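Local coordinates for protein cellulose hydrolase (Bacillus licheniformis, PDB 4YZT) that hydrolyses internal beta-1,4-glucosidic bonds of cellulose as a three-module family 5 endoglucanase with a TIM-barrel catalytic module, at residues Val334-Lys348 with Lys420-Asp433. Residues are numbered along the deposited sequence; the frame is centred on the assembly and turned at random.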
ATOM      1  N   VAL A 334     -13.835 -12.077   7.773  1.00 15.05           N
ATOM      2  CA  VAL A 334     -14.806 -11.381   8.620  1.00 15.85           C
ATOM      3  C   VAL A 334     -15.064  -9.978   8.070  1.00 15.31           C
ATOM      4  O   VAL A 334     -14.162  -9.155   8.010  1.00 15.63           O
ATOM      5  CB  VAL A 334     -14.310 -11.296  10.075  1.00 18.19           C
ATOM      6  CG1 VAL A 334     -15.338 -10.607  10.967  1.00 17.94           C
ATOM      7  CG2 VAL A 334     -13.982 -12.696  10.601  1.00 19.11           C
ATOM      8  N   PRO A 335     -16.291  -9.716   7.618  1.00 19.21           N
ATOM      9  CA  PRO A 335     -16.622  -8.383   7.105  1.00 15.35           C
ATOM     10  C   PRO A 335     -16.579  -7.291   8.180  1.00 16.89           C
ATOM     11  O   PRO A 335     -16.910  -7.534   9.347  1.00 16.48           O
ATOM     12  CB  PRO A 335     -18.043  -8.558   6.576  1.00 24.44           C
ATOM     13  CG  PRO A 335     -18.133 -10.028   6.249  1.00 27.20           C
ATOM     14  CD  PRO A 335     -17.347 -10.700   7.332  1.00 24.44           C
ATOM     15  N   ASN A 336     -16.174  -6.096   7.760  1.00 18.37           N
ATOM     16  CA  ASN A 336     -16.080  -4.936   8.635  1.00 19.60           C
ATOM     17  C   ASN A 336     -17.102  -3.876   8.261  1.00 20.16           C
ATOM     18  O   ASN A 336     -17.273  -3.558   7.077  1.00 17.88           O
ATOM     19  CB  ASN A 336     -14.678  -4.322   8.564  1.00 17.87           C
ATOM     20  CG  ASN A 336     -13.589  -5.331   8.831  1.00 19.24           C
ATOM     21  OD1 ASN A 336     -13.327  -5.688   9.983  1.00 18.26           O
ATOM     22  ND2 ASN A 336     -12.935  -5.795   7.767  1.00 15.19           N
ATOM     23  N   ALA A 337     -17.762  -3.317   9.270  1.00 16.04           N
ATOM     24  CA  ALA A 337     -18.652  -2.189   9.048  1.00 16.30           C
ATOM     25  C   ALA A 337     -17.817  -0.943   8.706  1.00 18.94           C
ATOM     26  O   ALA A 337     -16.710  -0.760   9.223  1.00 18.28           O
ATOM     27  CB  ALA A 337     -19.527  -1.955  10.276  1.00 17.52           C
ATOM     28  N   ILE A 338     -18.344  -0.102   7.821  1.00 17.09           N
ATOM     29  CA  ILE A 338     -17.652   1.114   7.416  1.00 14.41           C
ATOM     30  C   ILE A 338     -18.565   2.327   7.647  1.00 16.02           C
ATOM     31  O   ILE A 338     -19.700   2.361   7.146  1.00 17.59           O
ATOM     32  CB  ILE A 338     -17.223   1.054   5.924  1.00 16.71           C
ATOM     33  CG1 ILE A 338     -16.414  -0.217   5.630  1.00 18.40           C
ATOM     34  CG2 ILE A 338     -16.428   2.294   5.555  1.00 14.88           C
ATOM     35  CD1 ILE A 338     -15.033  -0.260   6.296  1.00 19.47           C
ATOM     36  N   ILE A 339     -18.091   3.298   8.433  1.00 14.91           N
ATOM     37  CA  ILE A 339     -18.849   4.528   8.677  1.00 15.40           C
ATOM     38  C   ILE A 339     -18.494   5.653   7.696  1.00 16.16           C
ATOM     39  O   ILE A 339     -17.373   5.711   7.174  1.00 17.76           O
ATOM     40  CB  ILE A 339     -18.637   5.064  10.122  1.00 21.97           C
ATOM     41  CG1 ILE A 339     -17.199   5.551  10.318  1.00 19.10           C
ATOM     42  CG2 ILE A 339     -19.024   4.007  11.152  1.00 23.54           C
ATOM     43  CD1 ILE A 339     -16.966   6.258  11.652  1.00 18.41           C
ATOM     44  N   LYS A 340     -19.463   6.538   7.452  1.00 18.14           N
ATOM     45  CA  LYS A 340     -19.266   7.743   6.639  1.00 17.15           C
ATOM     46  C   LYS A 340     -20.059   8.894   7.255  1.00 20.16           C
ATOM     47  O   LYS A 340     -21.285   8.820   7.353  1.00 21.42           O
ATOM     48  CB  LYS A 340     -19.710   7.508   5.191  1.00 18.83           C
ATOM     49  CG  LYS A 340     -19.141   8.493   4.183  1.00 22.33           C
ATOM     50  CD  LYS A 340     -19.493   8.102   2.750  1.00 24.49           C
ATOM     51  CE  LYS A 340     -18.842   9.053   1.745  1.00 27.21           C
ATOM     52  NZ  LYS A 340     -19.316   8.798   0.356  1.00 28.40           N
ATOM     53  N   PRO A 341     -19.372   9.975   7.660  1.00 21.41           N
ATOM     54  CA  PRO A 341     -17.944  10.229   7.461  1.00 20.96           C
ATOM     55  C   PRO A 341     -17.073   9.599   8.533  1.00 20.30           C
ATOM     56  O   PRO A 341     -17.557   9.314   9.627  1.00 23.27           O
ATOM     57  CB  PRO A 341     -17.858  11.762   7.533  1.00 23.15           C
ATOM     58  CG  PRO A 341     -18.921  12.126   8.524  1.00 25.15           C
ATOM     59  CD  PRO A 341     -20.039  11.104   8.340  1.00 25.61           C
ATOM     60  N   ALA A 342     -15.799   9.408   8.224  1.00 13.84           N
ATOM     61  CA  ALA A 342     -14.828   8.952   9.209  1.00 17.94           C
ATOM     62  C   ALA A 342     -14.154  10.141   9.882  1.00 19.72           C
ATOM     63  O   ALA A 342     -13.669  10.038  11.005  1.00 21.65           O
ATOM     64  CB  ALA A 342     -13.791   8.048   8.559  1.00 19.08           C
ATOM     65  N   ASP A 343     -14.098  11.259   9.165  1.00 17.89           N
ATOM     66  CA  ASP A 343     -13.602  12.516   9.716  1.00 19.53           C
ATOM     67  C   ASP A 343     -14.711  13.551   9.698  1.00 20.70           C
ATOM     68  O   ASP A 343     -15.210  13.918   8.632  1.00 21.40           O
ATOM     69  CB  ASP A 343     -12.403  13.027   8.920  1.00 23.86           C
ATOM     70  CG  ASP A 343     -11.087  12.431   9.380  1.00 27.03           C
ATOM     71  OD1 ASP A 343     -10.920  12.166  10.593  1.00 26.40           O
ATOM     72  OD2 ASP A 343     -10.201  12.239   8.521  1.00 30.86           O
ATOM     73  N   LEU A 344     -15.104  14.027  10.874  1.00 18.19           N
ATOM     74  CA  LEU A 344     -16.139  15.043  10.945  1.00 17.50           C
ATOM     75  C   LEU A 344     -15.516  16.421  11.190  1.00 17.03           C
ATOM     76  O   LEU A 344     -14.943  16.663  12.252  1.00 18.92           O
ATOM     77  CB  LEU A 344     -17.147  14.696  12.039  1.00 17.36           C
ATOM     78  CG  LEU A 344     -18.266  15.713  12.237  1.00 22.87           C
ATOM     79  CD1 LEU A 344     -19.041  15.838  10.932  1.00 25.73           C
ATOM     80  CD2 LEU A 344     -19.175  15.288  13.380  1.00 24.16           C
ATOM     81  N   PHE A 345     -15.623  17.306  10.196  1.00 15.55           N
ATOM     82  CA  PHE A 345     -15.083  18.663  10.276  1.00 18.34           C
ATOM     83  C   PHE A 345     -16.148  19.671  10.718  1.00 19.94           C
ATOM     84  O   PHE A 345     -17.194  19.800  10.084  1.00 20.56           O
ATOM     85  CB  PHE A 345     -14.506  19.101   8.923  1.00 18.73           C
ATOM     86  CG  PHE A 345     -13.252  18.375   8.523  1.00 18.08           C
ATOM     87  CD1 PHE A 345     -12.002  18.870   8.877  1.00 19.94           C
ATOM     88  CD2 PHE A 345     -13.316  17.205   7.784  1.00 17.75           C
ATOM     89  CE1 PHE A 345     -10.836  18.200   8.492  1.00 19.08           C
ATOM     90  CE2 PHE A 345     -12.159  16.535   7.405  1.00 16.46           C
ATOM     91  CZ  PHE A 345     -10.924  17.035   7.753  1.00 17.06           C
ATOM     92  N   ILE A 346     -15.883  20.377  11.810  1.00 18.58           N
ATOM     93  CA  ILE A 346     -16.790  21.412  12.290  1.00 18.67           C
ATOM     94  C   ILE A 346     -16.042  22.747  12.286  1.00 19.68           C
ATOM     95  O   ILE A 346     -14.960  22.858  12.863  1.00 16.78           O
ATOM     96  CB  ILE A 346     -17.330  21.075  13.714  1.00 17.88           C
ATOM     97  CG1 ILE A 346     -18.258  19.860  13.646  1.00 19.87           C
ATOM     98  CG2 ILE A 346     -18.070  22.264  14.321  1.00 18.77           C
ATOM     99  CD1 ILE A 346     -18.541  19.242  14.977  1.00 21.97           C
ATOM    100  N   LYS A 347     -16.605  23.756  11.629  1.00 17.02           N
ATOM    101  CA  LYS A 347     -15.912  25.031  11.531  1.00 18.30           C
ATOM    102  C   LYS A 347     -16.124  25.855  12.787  1.00 20.59           C
ATOM    103  O   LYS A 347     -17.232  25.909  13.330  1.00 18.62           O
ATOM    104  CB  LYS A 347     -16.381  25.816  10.309  1.00 19.48           C
ATOM    105  CG  LYS A 347     -15.611  27.105  10.066  1.00 21.24           C
ATOM    106  CD  LYS A 347     -15.868  27.624   8.672  1.00 24.35           C
ATOM    107  CE  LYS A 347     -15.092  28.901   8.396  1.00 28.91           C
ATOM    108  NZ  LYS A 347     -15.367  29.411   7.030  1.00 32.29           N
ATOM    109  N   LYS A 348     -15.046  26.486  13.247  1.00 20.01           N
ATOM    110  CA  LYS A 348     -15.088  27.368  14.397  1.00 23.25           C
ATOM    111  C   LYS A 348     -16.178  28.410  14.212  1.00 20.86           C
ATOM    112  O   LYS A 348     -16.202  29.116  13.208  1.00 19.52           O
ATOM    113  CB  LYS A 348     -13.728  28.049  14.588  1.00 28.42           C
ATOM    114  CG  LYS A 348     -13.478  28.623  15.965  1.00 36.23           C
ATOM    115  CD  LYS A 348     -11.977  28.723  16.213  1.00 40.05           C
ATOM    116  CE  LYS A 348     -11.661  29.397  17.534  1.00 43.20           C
ATOM    117  NZ  LYS A 348     -10.186  29.511  17.730  1.00 44.60           N
ATOM    118  N   LYS A 420     -19.019  -8.116  15.611  1.00 26.40           N
ATOM    119  CA  LYS A 420     -17.887  -8.725  14.912  1.00 22.98           C
ATOM    120  C   LYS A 420     -17.236  -7.728  13.942  1.00 22.59           C
ATOM    121  O   LYS A 420     -17.855  -6.739  13.538  1.00 22.61           O
ATOM    122  CB  LYS A 420     -18.331  -9.981  14.164  1.00 22.69           C
ATOM    123  CG  LYS A 420     -18.785 -11.094  15.100  1.00 25.80           C
ATOM    124  CD  LYS A 420     -19.406 -12.252  14.340  1.00 30.19           C
ATOM    125  CE  LYS A 420     -20.019 -13.267  15.306  1.00 37.61           C
ATOM    126  NZ  LYS A 420     -20.721 -14.373  14.587  1.00 41.07           N
ATOM    127  N   GLY A 421     -15.980  -7.989  13.597  1.00 19.80           N
ATOM    128  CA  GLY A 421     -15.226  -7.113  12.719  1.00 17.46           C
ATOM    129  C   GLY A 421     -14.640  -5.926  13.466  1.00 19.33           C
ATOM    130  O   GLY A 421     -14.929  -5.706  14.646  1.00 20.08           O
ATOM    131  N   ALA A 422     -13.827  -5.148  12.756  1.00 18.51           N
ATOM    132  CA  ALA A 422     -13.095  -4.035  13.350  1.00 18.52           C
ATOM    133  C   ALA A 422     -14.010  -2.911  13.855  1.00 20.59           C
ATOM    134  O   ALA A 422     -15.094  -2.686  13.321  1.00 20.17           O
ATOM    135  CB  ALA A 422     -12.099  -3.489  12.338  1.00 20.05           C
ATOM    136  N   SER A 423     -13.569  -2.208  14.895  1.00 17.09           N
ATOM    137  CA  SER A 423     -14.249  -0.987  15.301  1.00 17.50           C
ATOM    138  C   SER A 423     -13.944   0.134  14.310  1.00 17.52           C
ATOM    139  O   SER A 423     -12.901   0.138  13.665  1.00 18.36           O
ATOM    140  CB  SER A 423     -13.828  -0.557  16.705  1.00 18.32           C
ATOM    141  OG  SER A 423     -14.296  -1.473  17.681  1.00 19.96           O
ATOM    142  N   GLN A 424     -14.866   1.077  14.199  1.00 16.69           N
ATOM    143  CA  GLN A 424     -14.655   2.269  13.390  1.00 15.89           C
ATOM    144  C   GLN A 424     -14.425   3.452  14.329  1.00 19.16           C
ATOM    145  O   GLN A 424     -15.095   3.573  15.359  1.00 19.17           O
ATOM    146  CB  GLN A 424     -15.856   2.511  12.483  1.00 16.45           C
ATOM    147  CG  GLN A 424     -16.008   1.488  11.367  1.00 16.18           C
ATOM    148  CD  GLN A 424     -15.128   1.815  10.181  1.00 15.84           C
ATOM    149  OE1 GLN A 424     -15.430   2.711   9.392  1.00 14.92           O
ATOM    150  NE2 GLN A 424     -14.015   1.116  10.069  1.00 15.81           N
ATOM    151  N   VAL A 425     -13.472   4.307  13.981  1.00 16.48           N
ATOM    152  CA  VAL A 425     -13.159   5.492  14.785  1.00 18.38           C
ATOM    153  C   VAL A 425     -13.384   6.795  14.007  1.00 17.11           C
ATOM    154  O   VAL A 425     -12.755   7.021  12.976  1.00 21.21           O
ATOM    155  CB  VAL A 425     -11.704   5.469  15.262  1.00 19.18           C
ATOM    156  CG1 VAL A 425     -11.381   6.742  16.046  1.00 21.28           C
ATOM    157  CG2 VAL A 425     -11.421   4.209  16.077  1.00 20.77           C
ATOM    158  N   MET A 426     -14.271   7.652  14.502  1.00 18.88           N
ATOM    159  CA  MET A 426     -14.548   8.930  13.850  1.00 18.20           C
ATOM    160  C   MET A 426     -13.869  10.092  14.578  1.00 20.02           C
ATOM    161  O   MET A 426     -14.124  10.318  15.761  1.00 21.82           O
ATOM    162  CB  MET A 426     -16.061   9.169  13.783  1.00 22.09           C
ATOM    163  CG  MET A 426     -16.481  10.394  12.982  1.00 22.44           C
ATOM    164  SD  MET A 426     -18.270  10.634  12.989  1.00 28.35           S
ATOM    165  CE  MET A 426     -18.512  11.292  14.623  1.00 19.86           C
ATOM    166  N   ASP A 427     -13.008  10.829  13.877  1.00 17.73           N
ATOM    167  CA  ASP A 427     -12.386  12.010  14.464  1.00 16.80           C
ATOM    168  C   ASP A 427     -13.349  13.184  14.387  1.00 17.53           C
ATOM    169  O   ASP A 427     -13.965  13.419  13.344  1.00 16.00           O
ATOM    170  CB  ASP A 427     -11.082  12.369  13.749  1.00 18.45           C
ATOM    171  CG  ASP A 427      -9.925  11.458  14.119  1.00 22.80           C
ATOM    172  OD1 ASP A 427     -10.115  10.476  14.863  1.00 24.59           O
ATOM    173  OD2 ASP A 427      -8.805  11.730  13.642  1.00 24.94           O
ATOM    174  N   ILE A 428     -13.504  13.894  15.502  1.00 16.91           N
ATOM    175  CA  ILE A 428     -14.261  15.133  15.513  1.00 16.94           C
ATOM    176  C   ILE A 428     -13.244  16.275  15.462  1.00 16.84           C
ATOM    177  O   ILE A 428     -12.495  16.476  16.404  1.00 19.48           O
ATOM    178  CB  ILE A 428     -15.151  15.254  16.756  1.00 20.80           C
ATOM    179  CG1 ILE A 428     -16.048  14.021  16.892  1.00 24.55           C
ATOM    180  CG2 ILE A 428     -15.949  16.561  16.705  1.00 21.76           C
ATOM    181  CD1 ILE A 428     -17.518  14.283  16.686  1.00 27.65           C
ATOM    182  N   ILE A 429     -13.220  17.002  14.353  1.00 17.45           N
ATOM    183  CA  ILE A 429     -12.156  17.954  14.080  1.00 17.46           C
ATOM    184  C   ILE A 429     -12.666  19.387  14.023  1.00 17.93           C
ATOM    185  O   ILE A 429     -13.518  19.715  13.195  1.00 17.93           O
ATOM    186  CB  ILE A 429     -11.463  17.636  12.738  1.00 19.31           C
ATOM    187  CG1 ILE A 429     -11.013  16.172  12.692  1.00 19.35           C
ATOM    188  CG2 ILE A 429     -10.301  18.593  12.497  1.00 20.38           C
ATOM    189  CD1 ILE A 429     -10.497  15.733  11.316  1.00 20.25           C
ATOM    190  N   LEU A 430     -12.144  20.240  14.899  1.00 16.54           N
ATOM    191  CA  LEU A 430     -12.414  21.667  14.806  1.00 16.82           C
ATOM    192  C   LEU A 430     -11.451  22.328  13.824  1.00 16.15           C
ATOM    193  O   LEU A 430     -10.240  22.150  13.934  1.00 21.64           O
ATOM    194  CB  LEU A 430     -12.287  22.330  16.181  1.00 17.78           C
ATOM    195  CG  LEU A 430     -12.687  23.806  16.312  1.00 20.28           C
ATOM    196  CD1 LEU A 430     -14.180  23.981  16.065  1.00 19.07           C
ATOM    197  CD2 LEU A 430     -12.311  24.342  17.698  1.00 20.88           C
ATOM    198  N   TYR A 431     -11.976  23.087  12.872  1.00 15.93           N
ATOM    199  CA  TYR A 431     -11.101  23.786  11.927  1.00 15.43           C
ATOM    200  C   TYR A 431     -11.519  25.226  11.746  1.00 15.82           C
ATOM    201  O   TYR A 431     -12.612  25.630  12.166  1.00 16.39           O
ATOM    202  CB  TYR A 431     -11.066  23.087  10.562  1.00 14.62           C
ATOM    203  CG  TYR A 431     -12.211  23.435   9.633  1.00 14.59           C
ATOM    204  CD1 TYR A 431     -13.424  22.765   9.717  1.00 16.35           C
ATOM    205  CD2 TYR A 431     -12.074  24.422   8.663  1.00 15.00           C
ATOM    206  CE1 TYR A 431     -14.467  23.069   8.870  1.00 16.99           C
ATOM    207  CE2 TYR A 431     -13.118  24.738   7.812  1.00 16.77           C
ATOM    208  CZ  TYR A 431     -14.308  24.051   7.916  1.00 17.50           C
ATOM    209  OH  TYR A 431     -15.345  24.364   7.074  1.00 18.09           O
ATOM    210  N   ASP A 432     -10.623  26.002  11.142  1.00 15.60           N
ATOM    211  CA  ASP A 432     -10.888  27.393  10.807  1.00 18.72           C
ATOM    212  C   ASP A 432     -10.198  27.670   9.479  1.00 19.21           C
ATOM    213  O   ASP A 432      -9.438  26.822   8.995  1.00 18.09           O
ATOM    214  CB  ASP A 432     -10.383  28.328  11.905  1.00 19.67           C
ATOM    215  CG  ASP A 432     -11.202  29.598  12.006  1.00 22.70           C
ATOM    216  OD1 ASP A 432     -11.999  29.879  11.083  1.00 21.68           O
ATOM    217  OD2 ASP A 432     -11.054  30.310  13.015  1.00 28.14           O
ATOM    218  N   ASP A 433     -10.467  28.829   8.881  1.00 23.83           N
ATOM    219  CA  ASP A 433      -9.834  29.195   7.612  1.00 24.00           C
ATOM    220  C   ASP A 433      -8.307  29.083   7.743  1.00 21.20           C
ATOM    221  O   ASP A 433      -7.716  29.647   8.660  1.00 21.72           O
ATOM    222  CB  ASP A 433     -10.198  30.629   7.190  1.00 29.61           C
ATOM    223  CG  ASP A 433     -11.703  30.884   7.131  1.00 34.53           C
ATOM    224  OD1 ASP A 433     -12.454  30.061   6.565  1.00 34.94           O
ATOM    225  OD2 ASP A 433     -12.131  31.935   7.647  1.00 39.55           O
TER
HETATM  226  O   HOH W   1     -17.048  -4.306  11.895  1.00 11.78           O
HETATM  227  O   HOH W   2     -14.662  -1.694  10.735  1.00 15.89           O
HETATM  228  O   HOH W   3     -15.124  26.467   5.281  1.00 31.29           O
HETATM  229  O   HOH W   4     -14.431  31.148  11.739  1.00 34.06           O
HETATM  230  O   HOH W   5      -9.298  30.451  14.802  1.00 43.63           O
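Asp343 to Lys347 pair in parallel with Asp427 to Tyr431, joining the first and last strands of the carbohydrate-binding X2 module, an immunoglobulin-like (E-set) beta fold. Register follows from the backbone ladder: Leu344 and Ile346 each donate N-H to strand 424-431 and return a carbonyl, and Lys348 N closes it on Tyr431 O. Upstream, around the cis peptide before Pro341, the strands part to an axis separation of 7.5 Å at 338-340, and Gln424 spans the gap. Its chain, bent at chi2, brings Gln424 OE1 2.9 Å from Ile339 N, a nearly straight bond (168°) whose donor lies tilted from the amide plane. Water 2 bridges Ala337 O and Ala422 O beside it. Phe345 takes Ile429 CD1 over one ring face, 4.1 Å from the centroid, while Tyr431 CD1 meets the ring's edge. On the same side of the sheet, Asp343 OD1 and Asp427 OD2 sit 3.7 Å apart; both form salt bridges to Lys280 of the catalytic module, which would offset their repulsion, and Asp427 OD1 accepts a hydrogen bond from Gln413 NE2 of strand 409-418.

Lys347 can be followed atom by atom. With CG anti to the backbone N (chi1 -175°) and the chain extended beyond, it runs across Tyr431: Lys347 CB lies 3.6 Å from Tyr431 CZ, CG stands over the ring face in a CH-pi contact 4.3 Å from the centroid, and CD passes 3.7 Å from Tyr431 OH. CE then nears Asp433 OD1. Cut back to an alanine, this position would probably leave the Asp433 carboxylate without its cationic mate and that part of the Tyr431 face without its aliphatic cover. The salt bridge itself joins Lys347 NZ to Asp433 OD1 at 3.0 Å, on the syn side and 21° out of the carboxylate plane.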